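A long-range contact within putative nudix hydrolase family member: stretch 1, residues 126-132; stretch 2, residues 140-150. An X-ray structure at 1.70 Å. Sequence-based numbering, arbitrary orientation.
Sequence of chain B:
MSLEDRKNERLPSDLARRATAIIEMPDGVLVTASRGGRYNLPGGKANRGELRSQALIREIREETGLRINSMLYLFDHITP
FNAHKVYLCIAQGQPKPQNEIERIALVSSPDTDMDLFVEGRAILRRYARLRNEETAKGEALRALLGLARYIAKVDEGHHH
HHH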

# COMPACT_ATOMS: atom_id res chain seq x y z
N ARG B 126 2.14 -20.47 1.00
CA ARG B 126 1.00 -19.90 1.70
C ARG B 126 0.30 -18.91 0.81
O ARG B 126 -0.92 -18.84 0.78
CB ARG B 126 1.48 -19.21 2.97
CG ARG B 126 0.35 -18.82 3.90
CD ARG B 126 0.87 -18.94 5.35
NE ARG B 126 0.09 -18.13 6.28
CZ ARG B 126 0.59 -17.60 7.39
NH1 ARG B 126 -0.19 -16.88 8.17
NH2 ARG B 126 1.87 -17.76 7.69
N TYR B 127 1.09 -18.11 0.11
CA TYR B 127 0.53 -17.14 -0.84
C TYR B 127 -0.26 -17.88 -1.93
O TYR B 127 -1.33 -17.46 -2.36
CB TYR B 127 1.65 -16.36 -1.51
CG TYR B 127 1.15 -15.56 -2.70
CD1 TYR B 127 0.34 -14.45 -2.51
CD2 TYR B 127 1.48 -15.91 -4.01
CE1 TYR B 127 -0.13 -13.71 -3.58
CE2 TYR B 127 1.01 -15.17 -5.09
CZ TYR B 127 0.20 -14.07 -4.86
OH TYR B 127 -0.26 -13.32 -5.91
N ALA B 128 0.29 -18.98 -2.40
CA ALA B 128 -0.41 -19.79 -3.41
C ALA B 128 -1.78 -20.25 -2.92
O ALA B 128 -2.75 -20.20 -3.67
CB ALA B 128 0.43 -20.97 -3.80
N ARG B 129 -1.87 -20.68 -1.66
CA ARG B 129 -3.17 -21.06 -1.06
C ARG B 129 -4.09 -19.84 -1.02
O ARG B 129 -5.24 -19.90 -1.46
CB ARG B 129 -3.00 -21.58 0.38
CG ARG B 129 -2.87 -23.08 0.54
CD ARG B 129 -2.74 -23.48 2.04
NE ARG B 129 -1.33 -23.46 2.45
CZ ARG B 129 -0.84 -22.81 3.51
NH1 ARG B 129 -1.65 -22.12 4.31
NH2 ARG B 129 0.47 -22.87 3.76
N LEU B 130 -3.59 -18.74 -0.47
CA LEU B 130 -4.43 -17.54 -0.26
C LEU B 130 -5.02 -17.04 -1.58
O LEU B 130 -6.17 -16.61 -1.64
CB LEU B 130 -3.59 -16.43 0.38
CG LEU B 130 -4.35 -15.22 0.93
CD1 LEU B 130 -5.45 -15.65 1.88
CD2 LEU B 130 -3.36 -14.31 1.65
N ARG B 131 -4.20 -17.05 -2.61
CA ARG B 131 -4.62 -16.60 -3.95
C ARG B 131 -5.93 -17.28 -4.41
O ARG B 131 -6.72 -16.68 -5.16
CB ARG B 131 -3.47 -16.92 -4.92
CG ARG B 131 -3.38 -16.16 -6.23
CD ARG B 131 -2.21 -16.84 -7.01
NE ARG B 131 -1.74 -16.17 -8.22
CZ ARG B 131 -2.40 -16.16 -9.38
NH1 ARG B 131 -3.59 -16.73 -9.47
NH2 ARG B 131 -1.87 -15.54 -10.44
N ASN B 132 -6.18 -18.52 -3.96
CA ASN B 132 -7.36 -19.28 -4.41
C ASN B 132 -8.51 -19.19 -3.42
O ASN B 132 -9.62 -19.62 -3.75
CB ASN B 132 -7.02 -20.77 -4.63
CG ASN B 132 -6.09 -21.01 -5.82
OD1 ASN B 132 -5.96 -20.18 -6.72
ND2 ASN B 132 -5.42 -22.14 -5.81
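Stretch 2, residues 140-150: ALRALLGLARY

Stretch 2 is helical throughout, with phi from -54° to -68° and psi from -35° to -52° and an unbroken run of i to i+4 backbone hydrogen bonds from Leu 144 N to Ala 140 O through Tyr 150 N to Gly 146 O, each 2.9 to 3.0 Å long. It crosses the helix of stretch 1 almost at right angles: the N-to-C directions make 93°, and the axes approach to 9.5 Å. The two stretches together bury 347 Å², both sides summed.

Leu 141 has the most surface covered, 83 Å². Its CA lies 6.5 Å from Arg 131 CA, the nearest such pair, and its CA-to-CB bond points toward stretch 1. With chi1 and chi2 both t, the extended side chain brings Leu 141 CD1 to 3.7 Å from Leu 130 CG, 3.9 Å from Tyr 127 CE1 and 3.8 Å from Arg 131 N, so one methyl group reaches three residues of the first helix, Leu 130, Arg 131 and, one turn earlier, Tyr 127.

Arg 131 has nearly as much covered, 80 Å². Its first three chi angles are all t, and the outstretched chain runs along stretch 2: Arg 131 CG is 4.0 Å from Leu 141 CD2, and Arg 131 NE is 3.8 Å from Leu 145 CD1, which lies over one face of the guanidinium. Farther out, Arg 131 NH2 comes within 4.2 Å of Arg 149 NH1, a proximity of like charges rather than a bond.

Arg 142 provides the polar link. Its CA-to-CB bond points sideways, but the end of the chain comes nearer, and Arg 142 NH1 donates a hydrogen bond to Arg 131 O at 2.8 Å, with an N-H...acceptor angle of 152°. The carbonyl oxygen lies at the guanidinium edge, near its plane, where the N-H bonds of a guanidinium point.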

# COMPACT_ATOMS: atom_id res chain seq x y z
N ALA B 140 -9.82 -9.51 -2.45
CA ALA B 140 -8.93 -8.34 -2.58
C ALA B 140 -7.63 -8.67 -3.29
O ALA B 140 -7.21 -7.94 -4.18
CB ALA B 140 -8.65 -7.77 -1.22
N LEU B 141 -7.00 -9.78 -2.92
CA LEU B 141 -5.78 -10.22 -3.57
C LEU B 141 -6.04 -10.41 -5.07
O LEU B 141 -5.31 -9.86 -5.91
CB LEU B 141 -5.31 -11.52 -2.90
CG LEU B 141 -3.95 -12.11 -3.18
CD1 LEU B 141 -3.77 -13.32 -2.22
CD2 LEU B 141 -3.87 -12.56 -4.64
N ARG B 142 -7.09 -11.15 -5.41
CA ARG B 142 -7.37 -11.42 -6.82
C ARG B 142 -7.71 -10.14 -7.59
O ARG B 142 -7.35 -9.99 -8.76
CB ARG B 142 -8.46 -12.47 -7.00
CG ARG B 142 -8.01 -13.94 -6.65
CD ARG B 142 -9.11 -14.93 -7.03
NE ARG B 142 -10.26 -14.80 -6.16
CZ ARG B 142 -10.30 -15.26 -4.91
NH1 ARG B 142 -9.26 -15.89 -4.38
NH2 ARG B 142 -11.38 -15.05 -4.19
N ALA B 143 -8.38 -9.20 -6.94
CA ALA B 143 -8.70 -7.95 -7.62
C ALA B 143 -7.43 -7.14 -7.87
O ALA B 143 -7.29 -6.48 -8.91
CB ALA B 143 -9.75 -7.14 -6.85
N LEU B 144 -6.49 -7.16 -6.92
CA LEU B 144 -5.24 -6.44 -7.12
C LEU B 144 -4.45 -7.07 -8.27
O LEU B 144 -3.87 -6.36 -9.08
CB LEU B 144 -4.42 -6.37 -5.82
CG LEU B 144 -5.00 -5.33 -4.87
CD1 LEU B 144 -4.31 -5.40 -3.49
CD2 LEU B 144 -4.78 -3.93 -5.52
N LEU B 145 -4.42 -8.39 -8.32
CA LEU B 145 -3.77 -9.11 -9.42
C LEU B 145 -4.37 -8.72 -10.78
O LEU B 145 -3.65 -8.45 -11.77
CB LEU B 145 -3.82 -10.61 -9.15
CG LEU B 145 -2.80 -11.01 -8.07
CD1 LEU B 145 -2.87 -12.51 -7.85
CD2 LEU B 145 -1.37 -10.59 -8.41
N GLY B 146 -5.69 -8.59 -10.81
CA GLY B 146 -6.41 -8.13 -11.99
C GLY B 146 -6.02 -6.73 -12.42
O GLY B 146 -5.84 -6.48 -13.59
N LEU B 147 -5.90 -5.81 -11.46
CA LEU B 147 -5.34 -4.50 -11.69
C LEU B 147 -3.95 -4.58 -12.33
O LEU B 147 -3.69 -3.95 -13.37
CB LEU B 147 -5.33 -3.69 -10.37
CG LEU B 147 -4.82 -2.25 -10.53
CD1 LEU B 147 -5.51 -1.52 -11.67
CD2 LEU B 147 -4.98 -1.50 -9.21
N ALA B 148 -3.04 -5.34 -11.75
CA ALA B 148 -1.70 -5.42 -12.31
C ALA B 148 -1.76 -5.92 -13.76
O ALA B 148 -1.09 -5.39 -14.65
CB ALA B 148 -0.85 -6.32 -11.48
N ARG B 149 -2.57 -6.94 -13.99
CA ARG B 149 -2.75 -7.48 -15.34
C ARG B 149 -3.27 -6.47 -16.33
O ARG B 149 -2.79 -6.42 -17.47
CB ARG B 149 -3.68 -8.68 -15.30
CG ARG B 149 -2.95 -9.94 -14.96
CD ARG B 149 -3.76 -11.17 -15.30
NE ARG B 149 -4.85 -11.33 -14.34
CZ ARG B 149 -4.73 -11.99 -13.19
NH1 ARG B 149 -3.58 -12.57 -12.84
NH2 ARG B 149 -5.78 -12.08 -12.40
N TYR B 150 -4.26 -5.69 -15.92
CA TYR B 150 -4.75 -4.64 -16.78
C TYR B 150 -3.66 -3.62 -17.08
O TYR B 150 -3.56 -3.15 -18.21
CB TYR B 150 -5.96 -3.95 -16.16
CG TYR B 150 -6.41 -2.72 -16.92
CD1 TYR B 150 -7.16 -2.82 -18.09
CD2 TYR B 150 -6.10 -1.46 -16.44
CE1 TYR B 150 -7.58 -1.67 -18.77
CE2 TYR B 150 -6.49 -0.31 -17.12
CZ TYR B 150 -7.24 -0.43 -18.27
OH TYR B 150 -7.62 0.72 -18.89